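Local coordinates for hypothetical protein Atu1826 (Agrobacterium tumefaciens, PDB 2I3D) that is of unknown function but probably acts as a serine hydrolase of the alpha/beta hydrolase fold, at residues B[26-31]-B[108-113]; B[36-41]-B[82-87]. All coordinates share one frame; numbering follows the deposited sequence.

Contact 1 of 2, residues B[26-31]-B[108-113]; sequences VIFNGP and ASALDW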
loop_
_atom_site.group_PDB
_atom_site.type_symbol
_atom_site.label_atom_id
_atom_site.label_comp_id
_atom_site.label_asym_id
_atom_site.label_seq_id
_atom_site.Cartn_x
_atom_site.Cartn_y
_atom_site.Cartn_z
ATOM N N VAL B 26 -18.158 -0.403 8.339
ATOM C CA VAL B 26 -18.690 -0.830 9.644
ATOM C C VAL B 26 -17.797 -0.323 10.779
ATOM O O VAL B 26 -16.601 -0.023 10.587
ATOM C CB VAL B 26 -18.834 -2.378 9.767
ATOM C CG1 VAL B 26 -19.858 -2.889 8.778
ATOM C CG2 VAL B 26 -17.448 -3.127 9.625
ATOM N N ILE B 27 -18.420 -0.148 11.945
ATOM C CA ILE B 27 -17.723 0.134 13.193
ATOM C C ILE B 27 -18.216 -0.919 14.161
ATOM O O ILE B 27 -19.433 -1.189 14.236
ATOM C CB ILE B 27 -18.043 1.570 13.746
ATOM C CG1 ILE B 27 -17.302 2.656 12.950
ATOM C CG2 ILE B 27 -17.685 1.671 15.217
ATOM C CD1 ILE B 27 -17.738 4.096 13.288
ATOM N N PHE B 28 -17.300 -1.557 14.872
ATOM C CA PHE B 28 -17.706 -2.518 15.909
ATOM C C PHE B 28 -16.806 -2.312 17.124
ATOM O O PHE B 28 -15.840 -1.550 17.072
ATOM C CB PHE B 28 -17.679 -3.969 15.399
ATOM C CG PHE B 28 -16.338 -4.400 14.840
ATOM C CD1 PHE B 28 -15.420 -5.073 15.648
ATOM C CD2 PHE B 28 -16.004 -4.127 13.501
ATOM C CE1 PHE B 28 -14.161 -5.489 15.119
ATOM C CE2 PHE B 28 -14.772 -4.506 12.980
ATOM C CZ PHE B 28 -13.850 -5.181 13.779
ATOM N N ASN B 29 -17.143 -2.968 18.233
ATOM C CA ASN B 29 -16.431 -2.717 19.471
ATOM C C ASN B 29 -15.317 -3.695 19.675
ATOM O O ASN B 29 -15.523 -4.906 19.580
ATOM C CB ASN B 29 -17.398 -2.772 20.667
ATOM C CG ASN B 29 -18.365 -1.594 20.683
ATOM O OD1 ASN B 29 -18.046 -0.478 20.214
ATOM N ND2 ASN B 29 -19.560 -1.834 21.214
ATOM N N GLY B 30 -14.129 -3.171 19.939
ATOM C CA GLY B 30 -13.032 -4.003 20.414
ATOM C C GLY B 30 -12.723 -3.670 21.862
ATOM O O GLY B 30 -13.339 -2.759 22.440
ATOM N N PRO B 31 -11.760 -4.383 22.458
ATOM C CA PRO B 31 -11.338 -4.124 23.822
ATOM C C PRO B 31 -10.816 -2.702 24.071
ATOM O O PRO B 31 -10.894 -2.209 25.203
ATOM C CB PRO B 31 -10.220 -5.152 24.041
ATOM C CG PRO B 31 -10.544 -6.245 23.089
ATOM C CD PRO B 31 -11.050 -5.538 21.876
ATOM N N ALA B 108 -9.683 -11.244 17.436
ATOM C CA ALA B 108 -10.676 -12.104 18.077
ATOM C C ALA B 108 -12.044 -11.423 18.172
ATOM O O ALA B 108 -13.058 -12.058 17.886
ATOM C CB ALA B 108 -10.175 -12.512 19.464
ATOM N N SER B 109 -12.061 -10.134 18.536
ATOM C CA SER B 109 -13.299 -9.349 18.591
ATOM C C SER B 109 -13.929 -9.216 17.235
ATOM O O SER B 109 -15.164 -9.289 17.091
ATOM C CB SER B 109 -13.072 -7.947 19.149
ATOM O OG SER B 109 -12.878 -7.993 20.544
ATOM N N ALA B 110 -13.083 -9.004 16.238
ATOM C CA ALA B 110 -13.554 -8.927 14.850
ATOM C C ALA B 110 -14.214 -10.210 14.388
ATOM O O ALA B 110 -15.325 -10.192 13.848
ATOM C CB ALA B 110 -12.380 -8.558 13.886
ATOM N N LEU B 111 -13.542 -11.342 14.645
ATOM C CA LEU B 111 -14.100 -12.653 14.305
ATOM C C LEU B 111 -15.406 -12.941 15.063
ATOM O O LEU B 111 -16.384 -13.403 14.460
ATOM C CB LEU B 111 -13.069 -13.771 14.521
ATOM C CG LEU B 111 -13.537 -15.154 14.034
ATOM C CD1 LEU B 111 -14.171 -15.209 12.589
ATOM C CD2 LEU B 111 -12.361 -16.129 14.140
ATOM N N ASP B 112 -15.431 -12.583 16.346
ATOM C CA ASP B 112 -16.677 -12.748 17.157
ATOM C C ASP B 112 -17.830 -11.941 16.550
ATOM O O ASP B 112 -18.987 -12.420 16.458
ATOM C CB ASP B 112 -16.459 -12.268 18.599
ATOM C CG ASP B 112 -15.558 -13.186 19.415
ATOM O OD1 ASP B 112 -15.272 -14.350 19.031
ATOM O OD2 ASP B 112 -15.160 -12.731 20.501
ATOM N N TRP B 113 -17.529 -10.702 16.170
ATOM C CA TRP B 113 -18.534 -9.824 15.580
ATOM C C TRP B 113 -19.139 -10.411 14.304
ATOM O O TRP B 113 -20.390 -10.500 14.184
ATOM C CB TRP B 113 -17.946 -8.457 15.332
ATOM C CG TRP B 113 -18.873 -7.487 14.718
ATOM C CD1 TRP B 113 -19.817 -6.725 15.368
ATOM C CD2 TRP B 113 -18.964 -7.151 13.335
ATOM N NE1 TRP B 113 -20.468 -5.921 14.462
ATOM C CE2 TRP B 113 -19.976 -6.169 13.207
ATOM C CE3 TRP B 113 -18.280 -7.571 12.188
ATOM C CZ2 TRP B 113 -20.320 -5.605 11.978
ATOM C CZ3 TRP B 113 -18.633 -7.013 10.952
ATOM C CH2 TRP B 113 -19.645 -6.040 10.863
#

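Contact 2 of 2, residues B[36-41]-B[82-87]; sequences EGRYQP and TLRFNF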
loop_
_atom_site.group_PDB
_atom_site.type_symbol
_atom_site.label_atom_id
_atom_site.label_comp_id
_atom_site.label_asym_id
_atom_site.label_seq_id
_atom_site.Cartn_x
_atom_site.Cartn_y
_atom_site.Cartn_z
ATOM N N GLU B 36 -12.723 0.103 13.210
ATOM C CA GLU B 36 -13.205 0.421 11.895
ATOM C C GLU B 36 -12.975 -0.785 10.949
ATOM O O GLU B 36 -11.885 -1.362 10.934
ATOM C CB GLU B 36 -12.426 1.657 11.407
ATOM C CG GLU B 36 -12.683 2.051 10.014
ATOM C CD GLU B 36 -11.827 3.213 9.553
ATOM O OE1 GLU B 36 -10.632 3.387 9.951
ATOM O OE2 GLU B 36 -12.384 3.952 8.739
ATOM N N GLY B 37 -13.987 -1.154 10.162
ATOM C CA GLY B 37 -13.850 -2.294 9.230
ATOM C C GLY B 37 -14.551 -2.090 7.905
ATOM O O GLY B 37 -15.232 -1.053 7.699
ATOM N N ARG B 38 -14.320 -3.056 7.001
ATOM C CA ARG B 38 -15.017 -3.163 5.726
ATOM C C ARG B 38 -15.492 -4.590 5.622
ATOM O O ARG B 38 -14.691 -5.531 5.743
ATOM C CB ARG B 38 -14.090 -2.833 4.540
ATOM C CG ARG B 38 -13.563 -1.402 4.561
ATOM C CD ARG B 38 -14.703 -0.386 4.400
ATOM N NE ARG B 38 -14.210 0.985 4.422
ATOM C CZ ARG B 38 -14.272 1.812 5.464
ATOM N NH1 ARG B 38 -14.831 1.437 6.604
ATOM N NH2 ARG B 38 -13.781 3.034 5.362
ATOM N N TYR B 39 -16.785 -4.749 5.389
ATOM C CA TYR B 39 -17.495 -6.003 5.556
ATOM C C TYR B 39 -18.353 -6.318 4.353
ATOM O O TYR B 39 -19.149 -5.482 3.925
ATOM C CB TYR B 39 -18.368 -5.851 6.793
ATOM C CG TYR B 39 -19.480 -6.842 6.979
ATOM C CD1 TYR B 39 -19.231 -8.204 7.160
ATOM C CD2 TYR B 39 -20.815 -6.392 7.063
ATOM C CE1 TYR B 39 -20.307 -9.115 7.382
ATOM C CE2 TYR B 39 -21.863 -7.274 7.298
ATOM C CZ TYR B 39 -21.610 -8.623 7.454
ATOM O OH TYR B 39 -22.678 -9.478 7.677
ATOM N N GLN B 40 -18.193 -7.518 3.800
ATOM C CA GLN B 40 -19.047 -7.999 2.698
ATOM C C GLN B 40 -19.612 -9.370 3.026
ATOM O O GLN B 40 -18.890 -10.381 2.937
ATOM C CB GLN B 40 -18.297 -8.106 1.373
ATOM C CG GLN B 40 -17.682 -6.815 0.858
ATOM C CD GLN B 40 -18.638 -6.006 -0.000
ATOM O OE1 GLN B 40 -18.386 -4.823 -0.287
ATOM N NE2 GLN B 40 -19.745 -6.636 -0.420
ATOM N N PRO B 41 -20.916 -9.431 3.374
ATOM C CA PRO B 41 -21.455 -10.747 3.685
ATOM C C PRO B 41 -21.653 -11.606 2.435
ATOM O O PRO B 41 -21.911 -11.088 1.342
ATOM C CB PRO B 41 -22.805 -10.436 4.355
ATOM C CG PRO B 41 -23.236 -9.142 3.727
ATOM C CD PRO B 41 -21.933 -8.365 3.485
ATOM N N THR B 82 -16.715 -11.760 4.354
ATOM C CA THR B 82 -15.327 -11.274 4.441
ATOM C C THR B 82 -15.244 -9.988 5.220
ATOM O O THR B 82 -16.055 -9.084 5.005
ATOM C CB THR B 82 -14.646 -11.104 3.001
ATOM O OG1 THR B 82 -14.932 -12.257 2.207
ATOM C CG2 THR B 82 -13.139 -10.940 3.101
ATOM N N LEU B 83 -14.259 -9.892 6.115
ATOM C CA LEU B 83 -14.029 -8.667 6.892
ATOM C C LEU B 83 -12.549 -8.327 6.871
ATOM O O LEU B 83 -11.743 -9.204 7.154
ATOM C CB LEU B 83 -14.473 -8.873 8.350
ATOM C CG LEU B 83 -14.203 -7.710 9.306
ATOM C CD1 LEU B 83 -15.139 -6.514 9.002
ATOM C CD2 LEU B 83 -14.354 -8.178 10.720
ATOM N N ARG B 84 -12.183 -7.098 6.499
ATOM C CA ARG B 84 -10.882 -6.544 6.846
ATOM C C ARG B 84 -11.139 -5.394 7.810
ATOM O O ARG B 84 -12.206 -4.776 7.800
ATOM C CB ARG B 84 -10.087 -6.057 5.626
ATOM C CG ARG B 84 -10.827 -4.981 4.761
ATOM C CD ARG B 84 -10.023 -4.714 3.467
ATOM N NE ARG B 84 -10.336 -3.412 2.873
ATOM C CZ ARG B 84 -11.397 -3.168 2.098
ATOM N NH1 ARG B 84 -12.283 -4.121 1.811
ATOM N NH2 ARG B 84 -11.567 -1.950 1.607
ATOM N N PHE B 85 -10.175 -5.106 8.661
ATOM C CA PHE B 85 -10.360 -3.991 9.608
ATOM C C PHE B 85 -9.025 -3.396 10.046
ATOM O O PHE B 85 -7.979 -4.018 9.901
ATOM C CB PHE B 85 -11.138 -4.487 10.847
ATOM C CG PHE B 85 -10.329 -5.372 11.767
ATOM C CD1 PHE B 85 -9.669 -4.821 12.873
ATOM C CD2 PHE B 85 -10.194 -6.750 11.506
ATOM C CE1 PHE B 85 -8.879 -5.618 13.709
ATOM C CE2 PHE B 85 -9.385 -7.553 12.350
ATOM C CZ PHE B 85 -8.747 -6.978 13.442
ATOM N N ASN B 86 -9.086 -2.181 10.602
ATOM C CA ASN B 86 -7.913 -1.498 11.096
ATOM C C ASN B 86 -7.669 -1.886 12.531
ATOM O O ASN B 86 -8.592 -1.818 13.357
ATOM C CB ASN B 86 -8.091 0.011 10.979
ATOM C CG ASN B 86 -7.746 0.524 9.600
ATOM O OD1 ASN B 86 -6.963 -0.106 8.854
ATOM N ND2 ASN B 86 -8.290 1.698 9.250
ATOM N N PHE B 87 -6.440 -2.287 12.833
ATOM C CA PHE B 87 -6.067 -2.547 14.245
ATOM C C PHE B 87 -6.238 -1.277 15.079
ATOM O O PHE B 87 -6.234 -0.157 14.531
ATOM C CB PHE B 87 -4.628 -3.046 14.390
ATOM C CG PHE B 87 -4.440 -4.484 13.963
ATOM C CD1 PHE B 87 -5.195 -5.530 14.537
ATOM C CD2 PHE B 87 -3.460 -4.796 13.004
ATOM C CE1 PHE B 87 -4.992 -6.873 14.107
ATOM C CE2 PHE B 87 -3.221 -6.126 12.588
ATOM C CZ PHE B 87 -4.002 -7.170 13.125
#

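Contact 1 of 2, residues B[26-31]-B[108-113]
Packing of a helix against the outermost strand of a central sheet is illustrated by F28 on strand 25-30 and W113 on helix 101-117. The phenyl ring of F28 and the five-membered ring of W113 form an offset stack, with centroids 4.9 Å apart and planes inclined by 21°. Nearer still is the F28 methylene: CB stands over one indole face, 3.5 Å from the centroid of the five-membered ring of W113, a CH-pi contact. W113 carries its indole out from the helix to the strand because its CG is anti to the backbone N (chi1 179°), and the six-membered end of the ring reaches V26, whose CG1 is 3.8 Å from W113 CH2. As expected of a probable alpha/beta hydrolase, where helices cover both sides of the sheet, the axes of helix segment 108-113 and strand segment 26-30 approach to 8.1 Å, their N-to-C directions 127° apart. The far rim of the F28 ring reaches the helix backbone, F28 CE1 lying 3.5 Å from A110 CA, while CZ rests on the A110 methyl. Toward the strand's end the contact thins: P31 CD approaches S109 OG at 3.3 Å. W113 also meets Y39 of strand 33-40, edge-to-face.

Contact 2 of 2, residues B[36-41]-B[82-87]
With CG anti to its backbone N (chi1 174°) and the chain extended beyond it, E36 lies alongside N86, whose chi1 of -84° sets CG beside its own backbone N; both side chains point the same way. N86 ND2 donates to E36 OE1 at 3.0 Å in a bent bond; the acceptor lies in the amide plane, but the donor comes from above the carboxylate, whose plane is turned 73° from the amide. In the backbone, N86 N donates to E36 O at 2.9 Å. The two antiparallel strands continue with hydrogen-bonded pairs R38–R84 and Q40–T82, each with two backbone bonds; the straighter of the R38–R84 bonds, from R38 N to R84 O, is 2.8 Å long. Of the non-hydrogen-bonded pairs, G37 and F85 come between E36–N86 and R38–R84, their CA atoms 3.9 Å apart, and Y39–L83 follows, Y39 CB 4.0 Å from L83 CD1. This pairing joins the antiparallel margin of the probable alpha/beta hydrolase sheet to its parallel centre. R38 CB sits over one face of the R84 guanidinium, toward its rim, 3.5 Å from R84 NH1, and F72 gives R84 a cation-pi partner. E36 OE1 also accepts from R92 N, and N86 OD1 from M63 N; E36 OE1 thus takes two N-H donors and both ends of the N86 amide are bonded, which probably limits their rotation.

In the fold
From the N terminus, strand 25-30 leads directly into strand 33-40, its neighbour in the sheet. The chain then builds strand 49-53 and helix 66-77 before strand 81-85 returns beside 33-40, where contact 2 closes a loop of 40 intervening residues. Helix 101-117 follows, and its meeting with the first strand in contact 1 closes a wider loop that encloses the smaller one. The centres of the contacts are 9 Å apart, and they touch directly: V26 O and G37 N form a probable backbone hydrogen bond, while A110 packs on L83 and F85. Together they tie three strands that lie side by side at one edge of the sheet to one covering helix.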